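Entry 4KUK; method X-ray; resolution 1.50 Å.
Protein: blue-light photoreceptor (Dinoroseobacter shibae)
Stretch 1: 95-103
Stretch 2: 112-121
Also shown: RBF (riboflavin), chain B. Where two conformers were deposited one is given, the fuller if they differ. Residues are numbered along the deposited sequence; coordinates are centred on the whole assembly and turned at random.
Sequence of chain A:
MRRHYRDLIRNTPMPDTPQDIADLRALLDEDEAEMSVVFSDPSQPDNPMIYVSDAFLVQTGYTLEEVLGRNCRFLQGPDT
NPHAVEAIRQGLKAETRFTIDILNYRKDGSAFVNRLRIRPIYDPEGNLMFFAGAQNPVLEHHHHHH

Stretch 1 (95-103) ETRFTIDIL
Stretch 2 112-121: FVNRLRIRPI

Adjacent antiparallel strands illustrate how a sheet sorts its side chains by alternation. In this blue-light photoreceptor, Glu-95 leaves a helix with phi/psi 52/58, closing a Schellman motif; Thr-96 (-140/165) and Arg-97 (-76/134) then extend the chain into strand 98-103. This runs at 156° to strand 112-121, and both keep extended phi/psi values throughout. Phe-98, Ile-100 and Ile-102 form hydrogen-bonded pairs with Ile-118, Leu-116 and Asn-114, at CA-CA separations of 5.5, 5.4 and 5.3 Å. Each pair closes a two-bond ring: Phe-98 N to Ile-118 O is 3.0 Å and Ile-118 N to Phe-98 O 2.8 Å, while the N-to-O bonds of the other two pairs, in both directions, are all 2.9 Å. The intervening non-hydrogen-bonded pairs, Thr-99 with Arg-117, Asp-101 with Arg-115 and Leu-103 with Val-113, draw closer, to 4.2, 4.4 and 4.6 Å between CA atoms. There CA-H groups also approach carbonyls, as in Thr-99 CA to Leu-116 O, 3.1 Å.

The hydrogen-bonded pairs share the face that meets riboflavin. Phe-98 (chi1 p, chi2 -86°) lays its ring against Ile-118 (m, t), whose CB sits over the ring face, 4.1 Å from the centroid. Ile-100 and Ile-102, both t, t, send CG2 to 4.4 Å from CB of Leu-116 (t, p). Leu-116 CD1 reaches within 3.4 Å of flavin N5, and Asn-114 (t, chi2 2°) gives a weak hydrogen bond from ND2 to flavin O4, 3.1 Å.

The other face carries charge. Asp-101 (m, chi2 7°) and Arg-115 (t, t, m, chi4 165°) form a two-pronged salt bridge: NE of Arg-115 to OD1 of Asp-101 is 2.7 Å, and NH2 to OD2 2.9 Å. The carboxylate thus meets the guanidinium edge-on, allowing two nearly linear bonds.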

ATOM      1  N   GLU A  95     -11.356   0.433  13.647  1.00 12.63           N
ATOM      2  CA  GLU A  95     -10.891   1.258  12.519  1.00 14.86           C
ATOM      3  C   GLU A  95     -11.216   2.724  12.757  1.00 12.87           C
ATOM      4  O   GLU A  95     -11.923   3.378  11.997  1.00 15.84           O
ATOM      5  CB  GLU A  95     -11.451   0.762  11.196  1.00 14.64           C
ATOM      6  CG  GLU A  95     -11.024  -0.648  10.908  1.00 14.39           C
ATOM      7  CD  GLU A  95     -11.556  -1.194   9.590  1.00 15.28           C
ATOM      8  OE1 GLU A  95     -12.004  -0.416   8.708  1.00 18.82           O
ATOM      9  OE2 GLU A  95     -11.495  -2.433   9.419  1.00 21.56           O
ATOM     10  N   THR A  96     -10.693   3.232  13.857  1.00 11.42           N
ATOM     11  CA  THR A  96     -10.926   4.617  14.226  1.00 12.67           C
ATOM     12  C   THR A  96      -9.631   5.220  14.783  1.00 12.15           C
ATOM     13  O   THR A  96      -8.694   4.481  15.110  1.00 12.92           O
ATOM     14  CB  THR A  96     -12.061   4.722  15.270  1.00 13.74           C
ATOM     15  OG1 THR A  96     -12.420   6.095  15.401  1.00 14.84           O
ATOM     16  CG2 THR A  96     -11.615   4.161  16.640  1.00 13.03           C
ATOM     17  N   ARG A  97      -9.559   6.539  14.892  0.53 11.85           N
ATOM     18  CA  ARG A  97      -8.378   7.193  15.447  0.53 10.47           C
ATOM     19  C   ARG A  97      -8.396   7.024  16.950  0.53 10.33           C
ATOM     20  O   ARG A  97      -9.435   7.222  17.592  0.53 12.36           O
ATOM     21  CB  ARG A  97      -8.391   8.691  15.122  0.53 11.80           C
ATOM     22  CG  ARG A  97      -8.144   9.020  13.650  0.53 14.91           C
ATOM     23  CD  ARG A  97      -8.187  10.535  13.418  0.53 22.61           C
ATOM     24  NE  ARG A  97      -7.610  10.896  12.124  0.53 28.15           N
ATOM     25  CZ  ARG A  97      -6.369  11.341  11.953  0.53 28.61           C
ATOM     26  NH1 ARG A  97      -5.562  11.502  12.997  0.53 26.71           N
ATOM     27  NH2 ARG A  97      -5.938  11.631  10.732  0.53 32.48           N
ATOM     28  N   PHE A  98      -7.259   6.656  17.528  1.00 11.09           N
ATOM     29  CA  PHE A  98      -7.198   6.609  18.971  1.00 11.44           C
ATOM     30  C   PHE A  98      -5.769   6.814  19.477  1.00 11.61           C
ATOM     31  O   PHE A  98      -4.772   6.641  18.732  1.00 14.15           O
ATOM     32  CB  PHE A  98      -7.788   5.310  19.510  1.00 11.65           C
ATOM     33  CG  PHE A  98      -7.014   4.074  19.133  1.00 11.21           C
ATOM     34  CD1 PHE A  98      -7.263   3.432  17.915  1.00 13.84           C
ATOM     35  CD2 PHE A  98      -6.030   3.548  19.988  1.00 13.63           C
ATOM     36  CE1 PHE A  98      -6.540   2.285  17.540  1.00 16.41           C
ATOM     37  CE2 PHE A  98      -5.347   2.413  19.640  1.00 14.49           C
ATOM     38  CZ  PHE A  98      -5.599   1.765  18.409  1.00 14.48           C
ATOM     39  N   THR A  99      -5.693   7.214  20.732  1.00 11.89           N
ATOM     40  CA  THR A  99      -4.421   7.472  21.403  1.00  9.95           C
ATOM     41  C   THR A  99      -4.459   6.797  22.759  1.00 11.71           C
ATOM     42  O   THR A  99      -5.492   6.846  23.445  1.00 12.45           O
ATOM     43  CB  THR A  99      -4.177   8.991  21.593  1.00 11.33           C
ATOM     44  OG1 THR A  99      -4.202   9.627  20.306  1.00 13.62           O
ATOM     45  CG2 THR A  99      -2.814   9.259  22.233  1.00 13.86           C
ATOM     46  N   ILE A 100      -3.353   6.176  23.166  1.00  9.95           N
ATOM     47  CA  ILE A 100      -3.333   5.567  24.484  1.00  9.24           C
ATOM     48  C   ILE A 100      -1.939   5.686  25.062  1.00  8.96           C
ATOM     49  O   ILE A 100      -0.955   5.659  24.314  1.00 10.09           O
ATOM     50  CB  ILE A 100      -3.812   4.093  24.451  1.00 11.77           C
ATOM     51  CG1 ILE A 100      -3.962   3.544  25.878  1.00 12.80           C
ATOM     52  CG2 ILE A 100      -2.851   3.221  23.616  1.00 13.31           C
ATOM     53  CD1 ILE A 100      -4.830   2.268  25.974  1.00 15.43           C
ATOM     54  N   ASP A 101      -1.846   5.893  26.380  1.00  8.26           N
ATOM     55  CA  ASP A 101      -0.547   5.881  27.042  1.00  9.82           C
ATOM     56  C   ASP A 101      -0.284   4.450  27.510  1.00 10.91           C
ATOM     57  O   ASP A 101      -1.059   3.907  28.306  1.00 12.21           O
ATOM     58  CB  ASP A 101      -0.521   6.817  28.250  1.00 10.18           C
ATOM     59  CG  ASP A 101      -0.433   8.296  27.861  1.00 12.86           C
ATOM     60  OD1 ASP A 101      -0.518   8.638  26.661  1.00 11.85           O
ATOM     61  OD2 ASP A 101      -0.282   9.133  28.785  1.00 15.80           O
ATOM     62  N   ILE A 102       0.813   3.857  27.030  1.00  9.10           N
ATOM     63  CA  ILE A 102       1.131   2.472  27.324  1.00  9.27           C
ATOM     64  C   ILE A 102       2.624   2.372  27.674  1.00  8.04           C
ATOM     65  O   ILE A 102       3.467   3.025  27.054  1.00  9.39           O
ATOM     66  CB  ILE A 102       0.737   1.547  26.140  1.00  9.96           C
ATOM     67  CG1 ILE A 102       0.949   0.069  26.488  1.00 10.70           C
ATOM     68  CG2 ILE A 102       1.446   1.958  24.841  1.00 11.03           C
ATOM     69  CD1 ILE A 102       0.312  -0.857  25.455  1.00 11.68           C
ATOM     70  N   LEU A 103       2.934   1.558  28.683  1.00 10.44           N
ATOM     71  CA  LEU A 103       4.338   1.337  29.048  1.00  9.31           C
ATOM     72  C   LEU A 103       4.994   0.477  27.998  1.00  9.02           C
ATOM     73  O   LEU A 103       4.477  -0.601  27.678  1.00 10.96           O
ATOM     74  CB  LEU A 103       4.455   0.686  30.411  1.00 12.52           C
ATOM     75  CG  LEU A 103       5.865   0.668  30.986  1.00 11.29           C
ATOM     76  CD1 LEU A 103       6.283   2.107  31.349  1.00 13.28           C
ATOM     77  CD2 LEU A 103       5.866  -0.266  32.219  1.00 12.50           C
ATOM     78  N   PHE A 112       9.629   3.168  29.036  1.00 11.15           N
ATOM     79  CA  PHE A 112       9.154   4.536  28.834  1.00  9.37           C
ATOM     80  C   PHE A 112       7.664   4.521  28.623  1.00  9.71           C
ATOM     81  O   PHE A 112       7.121   3.537  28.106  1.00 10.45           O
ATOM     82  CB  PHE A 112       9.878   5.208  27.664  1.00 12.54           C
ATOM     83  CG  PHE A 112       9.660   4.524  26.326  1.00 12.02           C
ATOM     84  CD1 PHE A 112      10.439   3.437  25.959  1.00 15.76           C
ATOM     85  CD2 PHE A 112       8.709   4.989  25.440  1.00 14.01           C
ATOM     86  CE1 PHE A 112      10.259   2.817  24.748  1.00 15.03           C
ATOM     87  CE2 PHE A 112       8.529   4.381  24.210  1.00 14.81           C
ATOM     88  CZ  PHE A 112       9.301   3.295  23.861  1.00 14.58           C
ATOM     89  N   VAL A 113       6.997   5.580  29.066  1.00 12.05           N
ATOM     90  CA  VAL A 113       5.565   5.718  28.780  1.00 10.73           C
ATOM     91  C   VAL A 113       5.458   6.264  27.355  1.00 10.84           C
ATOM     92  O   VAL A 113       5.997   7.327  27.035  1.00 12.23           O
ATOM     93  CB  VAL A 113       4.869   6.654  29.759  1.00 12.00           C
ATOM     94  CG1 VAL A 113       3.368   6.802  29.364  1.00 14.12           C
ATOM     95  CG2 VAL A 113       5.026   6.090  31.164  1.00 15.04           C
ATOM     96  N   ASN A 114       4.772   5.500  26.511  1.00  9.71           N
ATOM     97  CA  ASN A 114       4.566   5.800  25.095  1.00 10.42           C
ATOM     98  C   ASN A 114       3.137   6.327  24.898  1.00  9.00           C
ATOM     99  O   ASN A 114       2.179   5.599  25.158  1.00 11.12           O
ATOM    100  CB  ASN A 114       4.747   4.513  24.312  1.00 11.50           C
ATOM    101  CG  ASN A 114       4.540   4.665  22.828  1.00 13.69           C
ATOM    102  OD1 ASN A 114       4.282   5.763  22.297  1.00 14.03           O
ATOM    103  ND2 ASN A 114       4.682   3.561  22.129  1.00 15.40           N
ATOM    104  N   ARG A 115       3.032   7.561  24.417  1.00 10.59           N
ATOM    105  CA  ARG A 115       1.742   8.098  23.982  1.00 10.05           C
ATOM    106  C   ARG A 115       1.610   7.685  22.523  1.00 11.37           C
ATOM    107  O   ARG A 115       2.226   8.293  21.632  1.00 13.02           O
ATOM    108  CB  ARG A 115       1.709   9.620  24.118  1.00 11.29           C
ATOM    109  CG  ARG A 115       0.315  10.189  23.751  1.00 13.42           C
ATOM    110  CD  ARG A 115       0.036  11.480  24.510  1.00 12.85           C
ATOM    111  NE  ARG A 115      -0.047  11.239  25.952  1.00 15.38           N
ATOM    112  CZ  ARG A 115       0.006  12.204  26.859  1.00 16.13           C
ATOM    113  NH1 ARG A 115       0.112  13.473  26.439  1.00 23.91           N
ATOM    114  NH2 ARG A 115      -0.046  11.915  28.172  1.00 18.77           N
ATOM    115  N   LEU A 116       0.840   6.627  22.304  1.00  9.93           N
ATOM    116  CA  LEU A 116       0.769   5.944  21.015  1.00  9.56           C
ATOM    117  C   LEU A 116      -0.498   6.433  20.335  1.00 10.48           C
ATOM    118  O   LEU A 116      -1.605   6.317  20.900  1.00 13.03           O
ATOM    119  CB  LEU A 116       0.682   4.450  21.237  1.00  9.60           C
ATOM    120  CG  LEU A 116       0.358   3.567  20.016  1.00 10.48           C
ATOM    121  CD1 LEU A 116       1.428   3.718  18.945  1.00 12.87           C
ATOM    122  CD2 LEU A 116       0.217   2.083  20.446  1.00 12.30           C
ATOM    123  N   ARG A 117      -0.348   6.949  19.116  1.00 10.40           N
ATOM    124  CA  ARG A 117      -1.495   7.389  18.334  1.00 10.68           C
ATOM    125  C   ARG A 117      -1.616   6.550  17.064  1.00 11.48           C
ATOM    126  O   ARG A 117      -0.651   6.423  16.282  1.00 14.52           O
ATOM    127  CB  ARG A 117      -1.333   8.864  17.957  1.00 16.07           C
ATOM    128  CG  ARG A 117      -2.435   9.401  17.041  1.00 27.14           C
ATOM    129  CD  ARG A 117      -2.312  10.916  16.834  1.00 43.53           C
ATOM    130  NE  ARG A 117      -0.944  11.337  16.524  1.00 54.17           N
ATOM    131  CZ  ARG A 117      -0.504  11.626  15.304  1.00 61.72           C
ATOM    132  NH1 ARG A 117       0.757  12.005  15.123  1.00 62.61           N
ATOM    133  NH2 ARG A 117      -1.322  11.535  14.263  1.00 69.93           N
ATOM    134  N   ILE A 118      -2.796   5.989  16.845  1.00 10.68           N
ATOM    135  CA  ILE A 118      -3.007   5.104  15.690  1.00 11.48           C
ATOM    136  C   ILE A 118      -4.164   5.635  14.874  1.00 13.64           C
ATOM    137  O   ILE A 118      -5.173   6.130  15.425  1.00 13.99           O
ATOM    138  CB  ILE A 118      -3.204   3.634  16.141  1.00 11.00           C
ATOM    139  CG1 ILE A 118      -1.845   3.055  16.539  1.00 13.96           C
ATOM    140  CG2 ILE A 118      -3.813   2.769  15.022  1.00 13.02           C
ATOM    141  CD1 ILE A 118      -1.919   1.777  17.355  1.00 15.32           C
ATOM    142  N   ARG A 119      -4.040   5.542  13.557  1.00 13.52           N
ATOM    143  CA  ARG A 119      -5.174   5.863  12.693  1.00 15.77           C
ATOM    144  C   ARG A 119      -5.210   4.904  11.512  1.00 15.27           C
ATOM    145  O   ARG A 119      -4.173   4.401  11.068  1.00 14.47           O
ATOM    146  CB  ARG A 119      -5.060   7.307  12.206  1.00 20.54           C
ATOM    147  CG  ARG A 119      -3.826   7.546  11.375  1.00 21.75           C
ATOM    148  CD  ARG A 119      -3.558   9.029  11.047  1.00 29.05           C
ATOM    149  NE  ARG A 119      -2.226   9.190  10.453  1.00 32.44           N
ATOM    150  CZ  ARG A 119      -1.992   9.188   9.141  1.00 35.31           C
ATOM    151  NH1 ARG A 119      -3.011   9.053   8.297  1.00 35.02           N
ATOM    152  NH2 ARG A 119      -0.749   9.325   8.674  1.00 30.74           N
ATOM    153  N   PRO A 120      -6.404   4.622  11.006  1.00 15.33           N
ATOM    154  CA  PRO A 120      -6.547   3.768   9.833  1.00 13.35           C
ATOM    155  C   PRO A 120      -6.349   4.573   8.555  1.00 13.38           C
ATOM    156  O   PRO A 120      -6.657   5.777   8.486  1.00 16.15           O
ATOM    157  CB  PRO A 120      -7.989   3.296   9.952  1.00 14.40           C
ATOM    158  CG  PRO A 120      -8.719   4.483  10.542  1.00 15.70           C
ATOM    159  CD  PRO A 120      -7.717   4.986  11.591  1.00 19.31           C
ATOM    160  N   ILE A 121      -5.842   3.899   7.538  1.00 14.57           N
ATOM    161  CA  ILE A 121      -5.672   4.531   6.223  1.00 12.77           C
ATOM    162  C   ILE A 121      -6.372   3.635   5.211  1.00 11.54           C
ATOM    163  O   ILE A 121      -6.181   2.423   5.235  1.00 14.74           O
ATOM    164  CB  ILE A 121      -4.160   4.732   5.856  1.00 13.27           C
ATOM    165  CG1 ILE A 121      -3.476   5.626   6.907  1.00 17.26           C
ATOM    166  CG2 ILE A 121      -4.016   5.321   4.413  1.00 17.21           C
ATOM    167  CD1 ILE A 121      -1.981   5.696   6.750  1.00 22.28           C
TER
HETATM  168  N1  RBF B 201       1.953  -1.452  20.589  1.00  8.79           N
HETATM  169  C2  RBF B 201       2.842  -0.909  21.467  1.00 10.28           C
HETATM  170  O2  RBF B 201       2.883  -1.411  22.612  1.00 10.96           O
HETATM  171  N3  RBF B 201       3.665   0.117  21.153  1.00 10.88           N
HETATM  172  C4  RBF B 201       3.629   0.704  19.960  1.00  8.60           C
HETATM  173  O4  RBF B 201       4.344   1.671  19.658  1.00  9.11           O
HETATM  174  C4A RBF B 201       2.697   0.174  18.965  1.00  8.52           C
HETATM  175  N5  RBF B 201       2.608   0.713  17.731  1.00  8.37           N
HETATM  176  C5A RBF B 201       1.678   0.249  16.846  1.00  8.28           C
HETATM  177  C6  RBF B 201       1.574   0.842  15.582  1.00 11.65           C
HETATM  178  C7  RBF B 201       0.640   0.376  14.644  1.00  9.74           C
HETATM  179  C7M RBF B 201       0.511   0.999  13.285  1.00 13.43           C
HETATM  180  C8  RBF B 201      -0.240  -0.755  15.035  1.00  9.54           C
HETATM  181  C8M RBF B 201      -1.267  -1.306  14.050  1.00 13.81           C
HETATM  182  C9  RBF B 201      -0.137  -1.335  16.288  1.00 11.85           C
HETATM  183  C9A RBF B 201       0.807  -0.882  17.210  1.00  9.53           C
HETATM  184  N10 RBF B 201       0.930  -1.470  18.463  1.00 10.06           N
HETATM  185  C10 RBF B 201       1.833  -0.930  19.366  1.00 10.36           C
HETATM  186  C1' RBF B 201       0.009  -2.511  18.942  1.00  9.80           C
HETATM  187  C2' RBF B 201       0.411  -3.930  18.679  1.00 12.50           C
HETATM  188  O2' RBF B 201       1.058  -3.987  17.392  1.00 12.66           O
HETATM  189  C3' RBF B 201      -0.834  -4.835  18.749  1.00 14.24           C
HETATM  190  O3' RBF B 201      -1.796  -4.350  17.830  1.00 13.89           O
HETATM  191  C4' RBF B 201      -1.456  -4.811  20.151  1.00 14.22           C
HETATM  192  O4' RBF B 201      -0.518  -5.456  21.014  1.00 16.54           O
HETATM  193  C5' RBF B 201      -2.819  -5.510  20.216  1.00 15.42           C
HETATM  194  O5' RBF B 201      -2.730  -6.800  19.577  1.00 17.65           O